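Local coordinates for SspB protein (PDB 6LB9), which binds magnesium and probably takes part in the phosphorothioate modification of bacterial DNA, at residues N37-L42 with A82-P87; G108-L113 with C200-L205; A15-F20 with V173-K178. All coordinates share one frame; numbering follows the deposited sequence.

Contact 1 of 3, residues N37-L42 with A82-P87; sequences NPEAFL and AMLSYP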
ATOM      1  N   ASN A  37      11.638 -14.584  18.257  1.00 22.17           N
ATOM      2  CA  ASN A  37      11.402 -16.007  18.013  1.00 25.79           C
ATOM      3  C   ASN A  37      12.120 -16.458  16.747  1.00 25.09           C
ATOM      4  O   ASN A  37      11.586 -16.348  15.632  1.00 24.17           O
ATOM      5  CB  ASN A  37       9.905 -16.316  17.916  1.00 21.53           C
ATOM      6  CG  ASN A  37       9.621 -17.817  17.861  1.00 26.50           C
ATOM      7  OD1 ASN A  37      10.532 -18.626  17.979  1.00 24.63           O
ATOM      8  ND2 ASN A  37       8.351 -18.189  17.669  1.00 25.92           N
ATOM      9  N   PRO A  38      13.328 -17.000  16.877  1.00 25.84           N
ATOM     10  CA  PRO A  38      14.022 -17.529  15.686  1.00 27.13           C
ATOM     11  C   PRO A  38      13.252 -18.634  14.975  1.00 28.02           C
ATOM     12  O   PRO A  38      13.569 -18.952  13.820  1.00 23.89           O
ATOM     13  CB  PRO A  38      15.353 -18.048  16.252  1.00 26.98           C
ATOM     14  CG  PRO A  38      15.126 -18.191  17.746  1.00 29.07           C
ATOM     15  CD  PRO A  38      14.128 -17.119  18.108  1.00 21.97           C
ATOM     16  N   GLU A  39      12.261 -19.246  15.633  1.00 25.91           N
ATOM     17  CA  GLU A  39      11.464 -20.293  15.024  1.00 24.40           C
ATOM     18  C   GLU A  39      10.105 -19.784  14.552  1.00 26.55           C
ATOM     19  O   GLU A  39       9.186 -20.588  14.373  1.00 28.87           O
ATOM     20  CB  GLU A  39      11.302 -21.468  15.998  1.00 27.02           C
ATOM     21  CG  GLU A  39      12.604 -22.185  16.330  1.00 33.58           C
ATOM     22  CD  GLU A  39      12.449 -23.301  17.387  1.00 46.29           C
ATOM     23  OE1 GLU A  39      12.758 -23.050  18.579  1.00 41.81           O
ATOM     24  OE2 GLU A  39      12.022 -24.424  17.022  1.00 43.51           O
ATOM     25  N   ALA A  40       9.964 -18.474  14.319  1.00 23.31           N
ATOM     26  CA  ALA A  40       8.652 -17.928  13.964  1.00 23.15           C
ATOM     27  C   ALA A  40       8.040 -18.625  12.745  1.00 26.69           C
ATOM     28  O   ALA A  40       6.816 -18.787  12.677  1.00 31.05           O
ATOM     29  CB  ALA A  40       8.741 -16.414  13.723  1.00 20.57           C
ATOM     30  N   PHE A  41       8.856 -19.041  11.774  1.00 22.78           N
ATOM     31  CA  PHE A  41       8.319 -19.616  10.542  1.00 24.79           C
ATOM     32  C   PHE A  41       8.238 -21.138  10.572  1.00 30.21           C
ATOM     33  O   PHE A  41       7.698 -21.735   9.631  1.00 27.83           O
ATOM     34  CB  PHE A  41       9.153 -19.187   9.325  1.00 21.18           C
ATOM     35  CG  PHE A  41       9.277 -17.695   9.177  1.00 24.14           C
ATOM     36  CD1 PHE A  41       8.156 -16.918   8.907  1.00 23.33           C
ATOM     37  CD2 PHE A  41      10.506 -17.070   9.327  1.00 21.50           C
ATOM     38  CE1 PHE A  41       8.256 -15.549   8.809  1.00 21.96           C
ATOM     39  CE2 PHE A  41      10.617 -15.691   9.224  1.00 23.12           C
ATOM     40  CZ  PHE A  41       9.494 -14.930   8.961  1.00 22.72           C
ATOM     41  N   LEU A  42       8.756 -21.773  11.620  1.00 29.64           N
ATOM     42  CA  LEU A  42       8.847 -23.218  11.702  1.00 31.17           C
ATOM     43  C   LEU A  42       7.907 -23.820  12.734  1.00 36.57           C
ATOM     44  O   LEU A  42       7.802 -25.048  12.810  1.00 36.31           O
ATOM     45  CB  LEU A  42      10.287 -23.633  12.051  1.00 32.07           C
ATOM     46  CG  LEU A  42      11.355 -23.408  10.978  1.00 34.77           C
ATOM     47  CD1 LEU A  42      12.747 -23.443  11.606  1.00 34.98           C
ATOM     48  CD2 LEU A  42      11.231 -24.461   9.887  1.00 32.48           C
ATOM     49  N   ALA A  82      17.396 -27.610  10.777  1.00 39.74           N
ATOM     50  CA  ALA A  82      16.408 -26.583  10.467  1.00 40.53           C
ATOM     51  C   ALA A  82      17.047 -25.201  10.462  1.00 38.31           C
ATOM     52  O   ALA A  82      17.816 -24.846  11.362  1.00 38.99           O
ATOM     53  CB  ALA A  82      15.259 -26.628  11.479  1.00 39.06           C
ATOM     54  N   MET A  83      16.719 -24.416   9.443  1.00 33.91           N
ATOM     55  CA  MET A  83      17.287 -23.088   9.265  1.00 31.33           C
ATOM     56  C   MET A  83      16.399 -22.073   9.979  1.00 31.61           C
ATOM     57  O   MET A  83      15.289 -21.778   9.518  1.00 35.09           O
ATOM     58  CB  MET A  83      17.423 -22.773   7.779  1.00 29.02           C
ATOM     59  CG  MET A  83      18.531 -23.556   7.096  1.00 28.40           C
ATOM     60  SD  MET A  83      20.125 -22.813   7.480  1.00 38.92           S
ATOM     61  CE  MET A  83      20.331 -21.712   6.076  1.00 33.88           C
ATOM     62  N   LEU A  84      16.891 -21.535  11.093  1.00 27.40           N
ATOM     63  CA  LEU A  84      16.202 -20.551  11.920  1.00 28.76           C
ATOM     64  C   LEU A  84      16.430 -19.128  11.371  1.00 25.70           C
ATOM     65  O   LEU A  84      17.412 -18.869  10.687  1.00 24.34           O
ATOM     66  CB  LEU A  84      16.710 -20.663  13.362  1.00 25.22           C
ATOM     67  CG  LEU A  84      16.054 -21.656  14.340  1.00 31.89           C
ATOM     68  CD1 LEU A  84      15.830 -23.028  13.734  1.00 32.13           C
ATOM     69  CD2 LEU A  84      16.867 -21.770  15.624  1.00 26.16           C
ATOM     70  N   SER A  85      15.521 -18.195  11.693  1.00 24.16           N
ATOM     71  CA  SER A  85      15.553 -16.841  11.135  1.00 23.41           C
ATOM     72  C   SER A  85      15.936 -15.802  12.186  1.00 24.97           C
ATOM     73  O   SER A  85      15.550 -15.911  13.352  1.00 31.48           O
ATOM     74  CB  SER A  85      14.201 -16.448  10.531  1.00 23.68           C
ATOM     75  OG  SER A  85      13.943 -17.105   9.303  1.00 24.52           O
ATOM     76  N   TYR A  86      16.676 -14.777  11.759  1.00 24.72           N
ATOM     77  CA  TYR A  86      17.147 -13.718  12.637  1.00 25.19           C
ATOM     78  C   TYR A  86      17.002 -12.382  11.914  1.00 22.08           C
ATOM     79  O   TYR A  86      17.390 -12.269  10.743  1.00 24.15           O
ATOM     80  CB  TYR A  86      18.606 -13.952  13.070  1.00 26.28           C
ATOM     81  CG  TYR A  86      18.802 -15.314  13.692  1.00 23.62           C
ATOM     82  CD1 TYR A  86      19.000 -16.425  12.899  1.00 26.59           C
ATOM     83  CD2 TYR A  86      18.763 -15.490  15.077  1.00 27.46           C
ATOM     84  CE1 TYR A  86      19.153 -17.676  13.449  1.00 27.74           C
ATOM     85  CE2 TYR A  86      18.923 -16.754  15.648  1.00 23.78           C
ATOM     86  CZ  TYR A  86      19.113 -17.838  14.819  1.00 28.57           C
ATOM     87  OH  TYR A  86      19.284 -19.100  15.340  1.00 28.60           O
ATOM     88  N   PRO A  87      16.451 -11.371  12.574  1.00 23.02           N
ATOM     89  CA  PRO A  87      16.248 -10.067  11.918  1.00 25.39           C
ATOM     90  C   PRO A  87      17.569  -9.347  11.714  1.00 24.72           C
ATOM     91  O   PRO A  87      18.439  -9.389  12.587  1.00 22.50           O
ATOM     92  CB  PRO A  87      15.356  -9.310  12.911  1.00 19.53           C
ATOM     93  CG  PRO A  87      15.760  -9.943  14.284  1.00 21.52           C
ATOM     94  CD  PRO A  87      16.063 -11.379  13.995  1.00 20.88           C
TER
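Ser85 N donates to Pro38 O over 3.0 Å in a nearly straight bond (171° at the hydrogen), lying in the carbonyl plane on a lone pair. A second, weaker link runs back the other way: Pro38 CA stands 3.2 Å from Ser85 O, a CA-H...O contact. The carbonyl that accepts from Ser85 belongs to a type I beta turn from Asn37 to Ala40, inside which Asn37 OD1 accepts from Glu39 N at 3.0 Å and so closes an Asx turn. In the two-stranded antiparallel sheet, Leu84 and Tyr86 of strand 83-87 pair with His73 and Arg71 of strand 70-74; Ser85, between them in sequence, instead gives its N-H to the turn, so the turn, which is not a strand, meets the strand through this one backbone hydrogen bond. Side chains fill in around this link. Pro38 CB comes to 3.8 Å from Tyr86 CE2, and the side chains of Leu42 and Leu84 cross at about a right angle, Leu42 CD1 3.8 Å from Leu84 CD1. Phe41, with CG anti to the carbonyl carbon (chi1 -56°), presents its ring edge to Ser85: Phe41 CD2 is 3.4 Å from Ser85 OG. The same side chain touches Ala30 and Arg61 on helices 24-34 and 57-66. Replacing the ring by an alanine would probably open a gap between this loop, the strand and the two helices, leaving Ser85 OG without the ring edge beside it.

Contact 2 of 3, residues G108-L113 with C200-L205; sequences GSLWLL and CPFREL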
ATOM      1  N   GLY A 108      10.037   6.424  -1.115  1.00 22.98           N
ATOM      2  CA  GLY A 108      11.460   6.113  -1.088  1.00 19.10           C
ATOM      3  C   GLY A 108      11.793   4.826  -0.347  1.00 22.39           C
ATOM      4  O   GLY A 108      12.777   4.147  -0.671  1.00 17.22           O
ATOM      5  N   SER A 109      10.992   4.477   0.666  1.00 21.43           N
ATOM      6  CA  SER A 109      11.187   3.204   1.351  1.00 19.07           C
ATOM      7  C   SER A 109      10.924   2.015   0.429  1.00 18.69           C
ATOM      8  O   SER A 109      11.603   0.992   0.523  1.00 21.01           O
ATOM      9  CB  SER A 109      10.290   3.137   2.583  1.00 20.19           C
ATOM     10  OG  SER A 109      10.491   4.280   3.387  1.00 19.75           O
ATOM     11  N   LEU A 110       9.964   2.135  -0.490  1.00 20.42           N
ATOM     12  CA  LEU A 110       9.721   1.048  -1.435  1.00 16.47           C
ATOM     13  C   LEU A 110      10.841   0.954  -2.469  1.00 21.25           C
ATOM     14  O   LEU A 110      11.334  -0.146  -2.746  1.00 20.81           O
ATOM     15  CB  LEU A 110       8.357   1.228  -2.103  1.00 19.54           C
ATOM     16  CG  LEU A 110       7.237   1.253  -1.058  1.00 19.31           C
ATOM     17  CD1 LEU A 110       5.968   1.855  -1.629  1.00 22.82           C
ATOM     18  CD2 LEU A 110       6.986  -0.157  -0.550  1.00 19.29           C
ATOM     19  N   TRP A 111      11.267   2.098  -3.041  1.00 19.66           N
ATOM     20  CA  TRP A 111      12.465   2.112  -3.880  1.00 17.91           C
ATOM     21  C   TRP A 111      13.622   1.409  -3.171  1.00 20.71           C
ATOM     22  O   TRP A 111      14.325   0.586  -3.767  1.00 18.29           O
ATOM     23  CB  TRP A 111      12.854   3.563  -4.238  1.00 19.15           C
ATOM     24  CG  TRP A 111      11.950   4.179  -5.284  1.00 21.97           C
ATOM     25  CD1 TRP A 111      11.007   5.143  -5.080  1.00 19.45           C
ATOM     26  CD2 TRP A 111      11.869   3.833  -6.678  1.00 21.46           C
ATOM     27  NE1 TRP A 111      10.360   5.433  -6.252  1.00 21.23           N
ATOM     28  CE2 TRP A 111      10.857   4.636  -7.247  1.00 19.65           C
ATOM     29  CE3 TRP A 111      12.543   2.920  -7.494  1.00 22.57           C
ATOM     30  CZ2 TRP A 111      10.511   4.566  -8.595  1.00 23.53           C
ATOM     31  CZ3 TRP A 111      12.190   2.849  -8.845  1.00 19.86           C
ATOM     32  CH2 TRP A 111      11.192   3.670  -9.377  1.00 22.21           C
ATOM     33  N   LEU A 112      13.802   1.705  -1.880  1.00 20.25           N
ATOM     34  CA  LEU A 112      14.893   1.134  -1.104  1.00 20.29           C
ATOM     35  C   LEU A 112      14.734  -0.379  -0.967  1.00 21.07           C
ATOM     36  O   LEU A 112      15.692  -1.140  -1.162  1.00 17.57           O
ATOM     37  CB  LEU A 112      14.937   1.807   0.278  1.00 18.27           C
ATOM     38  CG  LEU A 112      15.951   1.207   1.267  1.00 17.19           C
ATOM     39  CD1 LEU A 112      17.370   1.500   0.817  1.00 15.93           C
ATOM     40  CD2 LEU A 112      15.702   1.680   2.712  1.00 13.68           C
ATOM     41  N   LEU A 113      13.533  -0.833  -0.605  1.00 19.88           N
ATOM     42  CA  LEU A 113      13.300  -2.268  -0.512  1.00 19.04           C
ATOM     43  C   LEU A 113      13.582  -2.944  -1.849  1.00 19.69           C
ATOM     44  O   LEU A 113      14.205  -4.011  -1.896  1.00 19.95           O
ATOM     45  CB  LEU A 113      11.871  -2.520  -0.050  1.00 15.13           C
ATOM     46  CG  LEU A 113      11.691  -2.322   1.452  1.00 17.51           C
ATOM     47  CD1 LEU A 113      10.207  -2.266   1.772  1.00 16.44           C
ATOM     48  CD2 LEU A 113      12.377  -3.466   2.205  1.00 18.82           C
ATOM     49  N   CYS A 200      -0.298  -4.512  -3.531  1.00 25.83           N
ATOM     50  CA  CYS A 200       1.142  -4.693  -3.475  1.00 24.55           C
ATOM     51  C   CYS A 200       1.715  -3.293  -3.616  1.00 26.01           C
ATOM     52  O   CYS A 200       1.585  -2.675  -4.687  1.00 23.85           O
ATOM     53  CB  CYS A 200       1.666  -5.636  -4.569  1.00 21.51           C
ATOM     54  SG  CYS A 200       3.498  -5.902  -4.496  1.00 19.85           S
ATOM     55  N   PRO A 201       2.358  -2.763  -2.574  1.00 20.39           N
ATOM     56  CA  PRO A 201       2.773  -1.359  -2.631  1.00 22.10           C
ATOM     57  C   PRO A 201       3.888  -1.086  -3.630  1.00 23.33           C
ATOM     58  O   PRO A 201       4.102   0.081  -3.966  1.00 25.99           O
ATOM     59  CB  PRO A 201       3.209  -1.055  -1.187  1.00 26.68           C
ATOM     60  CG  PRO A 201       3.546  -2.371  -0.599  1.00 24.68           C
ATOM     61  CD  PRO A 201       2.624  -3.377  -1.263  1.00 23.50           C
ATOM     62  N   PHE A 202       4.592  -2.106  -4.140  1.00 22.09           N
ATOM     63  CA  PHE A 202       5.616  -1.853  -5.161  1.00 23.56           C
ATOM     64  C   PHE A 202       5.029  -1.407  -6.498  1.00 19.50           C
ATOM     65  O   PHE A 202       5.778  -0.930  -7.357  1.00 18.99           O
ATOM     66  CB  PHE A 202       6.493  -3.109  -5.345  1.00 21.83           C
ATOM     67  CG  PHE A 202       7.366  -3.386  -4.149  1.00 18.19           C
ATOM     68  CD1 PHE A 202       8.587  -2.722  -3.996  1.00 18.90           C
ATOM     69  CD2 PHE A 202       6.933  -4.222  -3.143  1.00 18.94           C
ATOM     70  CE1 PHE A 202       9.385  -2.945  -2.890  1.00 16.75           C
ATOM     71  CE2 PHE A 202       7.718  -4.451  -2.019  1.00 21.22           C
ATOM     72  CZ  PHE A 202       8.937  -3.817  -1.891  1.00 21.73           C
ATOM     73  N   ARG A 203       3.718  -1.567  -6.693  1.00 20.51           N
ATOM     74  CA  ARG A 203       3.056  -1.123  -7.913  1.00 22.65           C
ATOM     75  C   ARG A 203       3.093   0.389  -8.054  1.00 22.91           C
ATOM     76  O   ARG A 203       3.030   0.911  -9.177  1.00 20.50           O
ATOM     77  CB  ARG A 203       1.610  -1.611  -7.914  1.00 23.85           C
ATOM     78  CG  ARG A 203       1.489  -3.127  -7.957  1.00 20.59           C
ATOM     79  CD  ARG A 203       0.039  -3.553  -7.946  1.00 21.86           C
ATOM     80  NE  ARG A 203      -0.041  -5.003  -7.953  1.00 23.38           N
ATOM     81  CZ  ARG A 203      -0.971  -5.713  -7.325  1.00 23.68           C
ATOM     82  NH1 ARG A 203      -1.926  -5.103  -6.633  1.00 22.70           N
ATOM     83  NH2 ARG A 203      -0.937  -7.035  -7.387  1.00 20.42           N
ATOM     84  N   GLU A 204       3.187   1.095  -6.923  1.00 25.05           N
ATOM     85  CA  GLU A 204       3.315   2.551  -6.887  1.00 24.47           C
ATOM     86  C   GLU A 204       4.595   3.070  -7.542  1.00 26.30           C
ATOM     87  O   GLU A 204       4.670   4.260  -7.874  1.00 22.32           O
ATOM     88  CB  GLU A 204       3.282   3.017  -5.434  1.00 24.84           C
ATOM     89  CG  GLU A 204       1.920   2.909  -4.818  1.00 26.50           C
ATOM     90  CD  GLU A 204       1.519   4.167  -4.064  1.00 30.40           C
ATOM     91  OE1 GLU A 204       1.129   4.055  -2.881  1.00 28.96           O
ATOM     92  OE2 GLU A 204       1.579   5.266  -4.661  1.00 33.89           O
ATOM     93  N   LEU A 205       5.615   2.223  -7.708  1.00 23.52           N
ATOM     94  CA  LEU A 205       6.863   2.688  -8.299  1.00 21.48           C
ATOM     95  C   LEU A 205       6.763   2.890  -9.811  1.00 21.47           C
ATOM     96  O   LEU A 205       7.699   3.432 -10.400  1.00 20.16           O
ATOM     97  CB  LEU A 205       7.998   1.700  -7.980  1.00 22.01           C
ATOM     98  CG  LEU A 205       8.284   1.341  -6.513  1.00 20.64           C
ATOM     99  CD1 LEU A 205       9.489   0.422  -6.427  1.00 19.71           C
ATOM    100  CD2 LEU A 205       8.504   2.606  -5.678  1.00 22.08           C
TER
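Leu205 CD2 sits over one face of the Trp111 indole, 3.4 Å from the centroid of the five-membered ring and only 10° off its normal, which makes this a CH-pi contact. The Phe202 ring carries Leu110 CD2 above one face, displaced toward the rim, while Leu113 CB meets its edge in plane, 3.7 Å from Phe202 CZ. The arrangement is a short 3-10 segment, 201-205, laid against helix 107-118: Pro201 and Leu205 point toward the helix, the Phe202 ring reaches it from the side of the segment, and Leu110, Trp111 and Leu113 receive them. Leu110 lies in the middle, its CB 3.8 Å from Leu205 CD2 and its CD2 3.9 Å from Pro201 CB. Leu205 and Trp111 run antiparallel alongside each other, Leu205 CD2 over the five-membered ring and Leu205 CB near CZ2 and CH2 of the six-membered one. Trp111 NE1 also hydrogen-bonds Ser228 OG. Arg203 and Glu204 face away from this apolar contact, each in a salt bridge with its opposite number, Glu204 or Arg203, of the second subunit. With CG set beside the backbone N (chi1 -69°), the Phe202 ring extends as far as the helix backbone, where Phe202 CE1 comes to 3.4 Å from Leu110 O.

Contact 3 of 3, residues A15-F20 with V173-K178; sequences ARHETF and VDCITK. With MG (magnesium ion), chain C.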
ATOM      1  N   ALA A  15      10.763 -19.523  -7.267  1.00 23.32           N
ATOM      2  CA  ALA A  15       9.352 -19.812  -6.987  1.00 23.03           C
ATOM      3  C   ALA A  15       9.078 -20.158  -5.519  1.00 21.34           C
ATOM      4  O   ALA A  15       8.033 -20.717  -5.204  1.00 20.17           O
ATOM      5  CB  ALA A  15       8.823 -20.946  -7.890  1.00 18.11           C
ATOM      6  N   ARG A  16       9.968 -19.841  -4.578  1.00 26.03           N
ATOM      7  CA  ARG A  16       9.656 -20.182  -3.189  1.00 23.01           C
ATOM      8  C   ARG A  16       8.494 -19.352  -2.651  1.00 25.82           C
ATOM      9  O   ARG A  16       7.824 -19.778  -1.705  1.00 28.15           O
ATOM     10  CB  ARG A  16      10.892 -20.005  -2.312  1.00 28.08           C
ATOM     11  CG  ARG A  16      12.132 -20.739  -2.814  1.00 27.39           C
ATOM     12  CD  ARG A  16      12.154 -22.172  -2.350  1.00 33.55           C
ATOM     13  NE  ARG A  16      13.322 -22.932  -2.818  1.00 36.69           N
ATOM     14  CZ  ARG A  16      14.273 -23.408  -2.010  1.00 47.58           C
ATOM     15  NH1 ARG A  16      14.213 -23.193  -0.693  1.00 41.37           N
ATOM     16  NH2 ARG A  16      15.284 -24.109  -2.512  1.00 43.55           N
ATOM     17  N   HIS A  17       8.246 -18.178  -3.243  1.00 22.42           N
ATOM     18  CA  HIS A  17       7.113 -17.327  -2.921  1.00 23.75           C
ATOM     19  C   HIS A  17       5.782 -17.919  -3.376  1.00 22.13           C
ATOM     20  O   HIS A  17       4.741 -17.357  -3.036  1.00 21.17           O
ATOM     21  CB  HIS A  17       7.310 -15.970  -3.596  1.00 20.01           C
ATOM     22  CG  HIS A  17       7.741 -16.102  -5.020  1.00 20.67           C
ATOM     23  ND1 HIS A  17       6.871 -16.462  -6.023  1.00 24.51           N
ATOM     24  CD2 HIS A  17       8.963 -16.001  -5.600  1.00 21.93           C
ATOM     25  CE1 HIS A  17       7.526 -16.528  -7.170  1.00 26.28           C
ATOM     26  NE2 HIS A  17       8.800 -16.261  -6.937  1.00 23.13           N
ATOM     27  N   GLU A  18       5.795 -19.009  -4.159  1.00 22.41           N
ATOM     28  CA  GLU A  18       4.576 -19.644  -4.670  1.00 22.24           C
ATOM     29  C   GLU A  18       3.686 -18.645  -5.421  1.00 26.33           C
ATOM     30  O   GLU A  18       2.449 -18.751  -5.409  1.00 24.80           O
ATOM     31  CB  GLU A  18       3.794 -20.351  -3.537  1.00 29.20           C
ATOM     32  CG  GLU A  18       4.487 -21.634  -2.985  1.00 31.74           C
ATOM     33  CD  GLU A  18       3.773 -22.316  -1.780  1.00 40.88           C
ATOM     34  OE1 GLU A  18       2.591 -22.738  -1.920  1.00 38.75           O
ATOM     35  OE2 GLU A  18       4.412 -22.480  -0.699  1.00 41.35           O
ATOM     36  N   THR A  19       4.316 -17.676  -6.093  1.00 22.68           N
ATOM     37  CA  THR A  19       3.683 -16.616  -6.882  1.00 27.28           C
ATOM     38  C   THR A  19       2.906 -15.611  -6.040  1.00 25.98           C
ATOM     39  O   THR A  19       2.134 -14.826  -6.601  1.00 25.78           O
ATOM     40  CB  THR A  19       2.746 -17.146  -7.987  1.00 27.57           C
ATOM     41  OG1 THR A  19       1.552 -17.690  -7.407  1.00 28.89           O
ATOM     42  CG2 THR A  19       3.421 -18.203  -8.822  1.00 26.91           C
ATOM     43  N   PHE A  20       3.072 -15.608  -4.719  1.00 21.63           N
ATOM     44  CA  PHE A  20       2.557 -14.516  -3.899  1.00 24.85           C
ATOM     45  C   PHE A  20       3.501 -13.309  -3.989  1.00 26.14           C
ATOM     46  O   PHE A  20       4.693 -13.418  -3.660  1.00 22.13           O
ATOM     47  CB  PHE A  20       2.419 -14.961  -2.446  1.00 26.58           C
ATOM     48  CG  PHE A  20       1.260 -15.884  -2.191  1.00 29.34           C
ATOM     49  CD1 PHE A  20      -0.037 -15.499  -2.512  1.00 28.29           C
ATOM     50  CD2 PHE A  20       1.466 -17.127  -1.597  1.00 29.39           C
ATOM     51  CE1 PHE A  20      -1.118 -16.351  -2.243  1.00 29.75           C
ATOM     52  CE2 PHE A  20       0.390 -17.985  -1.330  1.00 27.86           C
ATOM     53  CZ  PHE A  20      -0.900 -17.591  -1.658  1.00 30.67           C
ATOM     54  N   VAL A 173       8.147 -15.236 -12.937  1.00 21.57           N
ATOM     55  CA  VAL A 173       7.821 -14.162 -13.878  1.00 26.59           C
ATOM     56  C   VAL A 173       6.393 -13.669 -13.668  1.00 25.57           C
ATOM     57  O   VAL A 173       6.123 -12.460 -13.743  1.00 24.39           O
ATOM     58  CB  VAL A 173       8.068 -14.645 -15.323  1.00 26.37           C
ATOM     59  CG1 VAL A 173       7.420 -13.714 -16.332  1.00 17.45           C
ATOM     60  CG2 VAL A 173       9.589 -14.796 -15.586  1.00 21.05           C
ATOM     61  N   ASP A 174       5.454 -14.587 -13.398  1.00 21.06           N
ATOM     62  CA  ASP A 174       4.121 -14.151 -12.989  1.00 25.57           C
ATOM     63  C   ASP A 174       4.200 -13.269 -11.760  1.00 24.85           C
ATOM     64  O   ASP A 174       3.506 -12.247 -11.666  1.00 24.15           O
ATOM     65  CB  ASP A 174       3.217 -15.357 -12.714  1.00 24.66           C
ATOM     66  CG  ASP A 174       2.726 -15.996 -13.990  1.00 30.99           C
ATOM     67  OD1 ASP A 174       2.599 -15.263 -15.000  1.00 36.74           O
ATOM     68  OD2 ASP A 174       2.482 -17.215 -14.000  1.00 38.76           O
ATOM     69  N   CYS A 175       5.073 -13.628 -10.823  1.00 24.55           N
ATOM     70  CA  CYS A 175       5.110 -12.885  -9.582  1.00 24.06           C
ATOM     71  C   CYS A 175       5.751 -11.512  -9.804  1.00 21.56           C
ATOM     72  O   CYS A 175       5.290 -10.518  -9.241  1.00 21.83           O
ATOM     73  CB  CYS A 175       5.853 -13.695  -8.526  1.00 21.33           C
ATOM     74  SG  CYS A 175       5.938 -12.920  -6.882  1.00 22.60           S
ATOM     75  N   ILE A 176       6.812 -11.437 -10.622  1.00 23.18           N
ATOM     76  CA  ILE A 176       7.381 -10.145 -11.033  1.00 20.85           C
ATOM     77  C   ILE A 176       6.276  -9.241 -11.576  1.00 20.58           C
ATOM     78  O   ILE A 176       6.184  -8.070 -11.217  1.00 19.88           O
ATOM     79  CB  ILE A 176       8.497 -10.349 -12.080  1.00 18.44           C
ATOM     80  CG1 ILE A 176       9.794 -10.858 -11.455  1.00 25.06           C
ATOM     81  CG2 ILE A 176       8.790  -9.035 -12.827  1.00 20.41           C
ATOM     82  CD1 ILE A 176      10.678 -11.627 -12.460  1.00 20.69           C
ATOM     83  N   THR A 177       5.422  -9.785 -12.455  1.00 22.45           N
ATOM     84  CA  THR A 177       4.337  -9.003 -13.055  1.00 22.59           C
ATOM     85  C   THR A 177       3.369  -8.465 -12.000  1.00 23.33           C
ATOM     86  O   THR A 177       3.015  -7.282 -12.018  1.00 22.67           O
ATOM     87  CB  THR A 177       3.571  -9.858 -14.077  1.00 26.40           C
ATOM     88  OG1 THR A 177       4.469 -10.351 -15.076  1.00 25.23           O
ATOM     89  CG2 THR A 177       2.486  -9.016 -14.775  1.00 25.63           C
ATOM     90  N   LYS A 178       2.892  -9.331 -11.095  1.00 20.73           N
ATOM     91  CA  LYS A 178       1.915  -8.895 -10.090  1.00 22.42           C
ATOM     92  C   LYS A 178       2.531  -7.919  -9.101  1.00 21.83           C
ATOM     93  O   LYS A 178       1.819  -7.107  -8.497  1.00 24.60           O
ATOM     94  CB  LYS A 178       1.351 -10.093  -9.310  1.00 25.83           C
ATOM     95  CG  LYS A 178       0.574 -11.086 -10.148  1.00 30.01           C
ATOM     96  CD  LYS A 178      -0.231 -12.047  -9.272  1.00 31.02           C
ATOM     97  CE  LYS A 178       0.635 -13.089  -8.635  1.00 31.34           C
ATOM     98  NZ  LYS A 178      -0.215 -14.207  -8.113  1.00 34.41           N
TER
HETATM   99 MG    MG C 401       3.610 -23.635   1.385  1.00 42.90          MG
HETATM  100  O   HOH W   1       4.129 -22.521   3.594  1.00 28.26           O
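His17 and Cys175 form the tight part of this contact, where two overlapping beta turns, type I from Ala15 to Glu18 and type I' from His17 to Phe20, pack on helix 166-180. Cys175 SG lies over one face of the imidazole, 4.0 Å from its centroid and 21° off the normal, a sulfur-aromatic contact; Ala15 CA lies over the opposite face. The ring is also held against rotation, since His17 ND1 accepts from Thr19 N at 2.8 Å, near the ring plane, and NE2 is hydrogen-bonded to Asp172 OD1. With chi1 at -178°, Cys175 swings SG away from its own N, carrying the sulfur on to 3.5 Å from Phe20 O, an oxygen that Trp63 NE1 hydrogen-bonds. On the looser, more open side one hydrogen bond crosses. There Lys178, bent at chi3, brings NZ to Thr19 O at 2.9 Å, with a C=O...N angle of 153° and the donor tilted from the carbonyl plane. Beyond it, Glu18 is exposed and points away from the helix, so the turns present its carboxylate outward while their inner side is clamped. Among the ligands of the magnesium ion are Glu18 OE2, 2.5 Å from the metal, and a water oxygen at the same distance; Glu18 OE1, 3.6 Å from the magnesium, is no ligand.

How the contacts relate
Contact 2 is the buried one, with its centre about 10 Å from that of the chain, against 15 Å for contact 3 and 20 Å for contact 1. Its chemistry follows: hydrocarbon on aromatic rings, with its charged pair, Arg203 and Glu204, turned to the second subunit. Contacts 1 and 3 each dock a beta turn on a regular element, a strand and a helix respectively, through backbone carbonyls; contact 3 alone carries a metal. Both also lean on helix 57-66. Contacts 2 and 3 are joined directly, Arg203 NE lying 2.9 Å from Lys178 O, a probable hydrogen bond, whereas contact 1 stays about 9 Å, between nearest atoms, from contact 3.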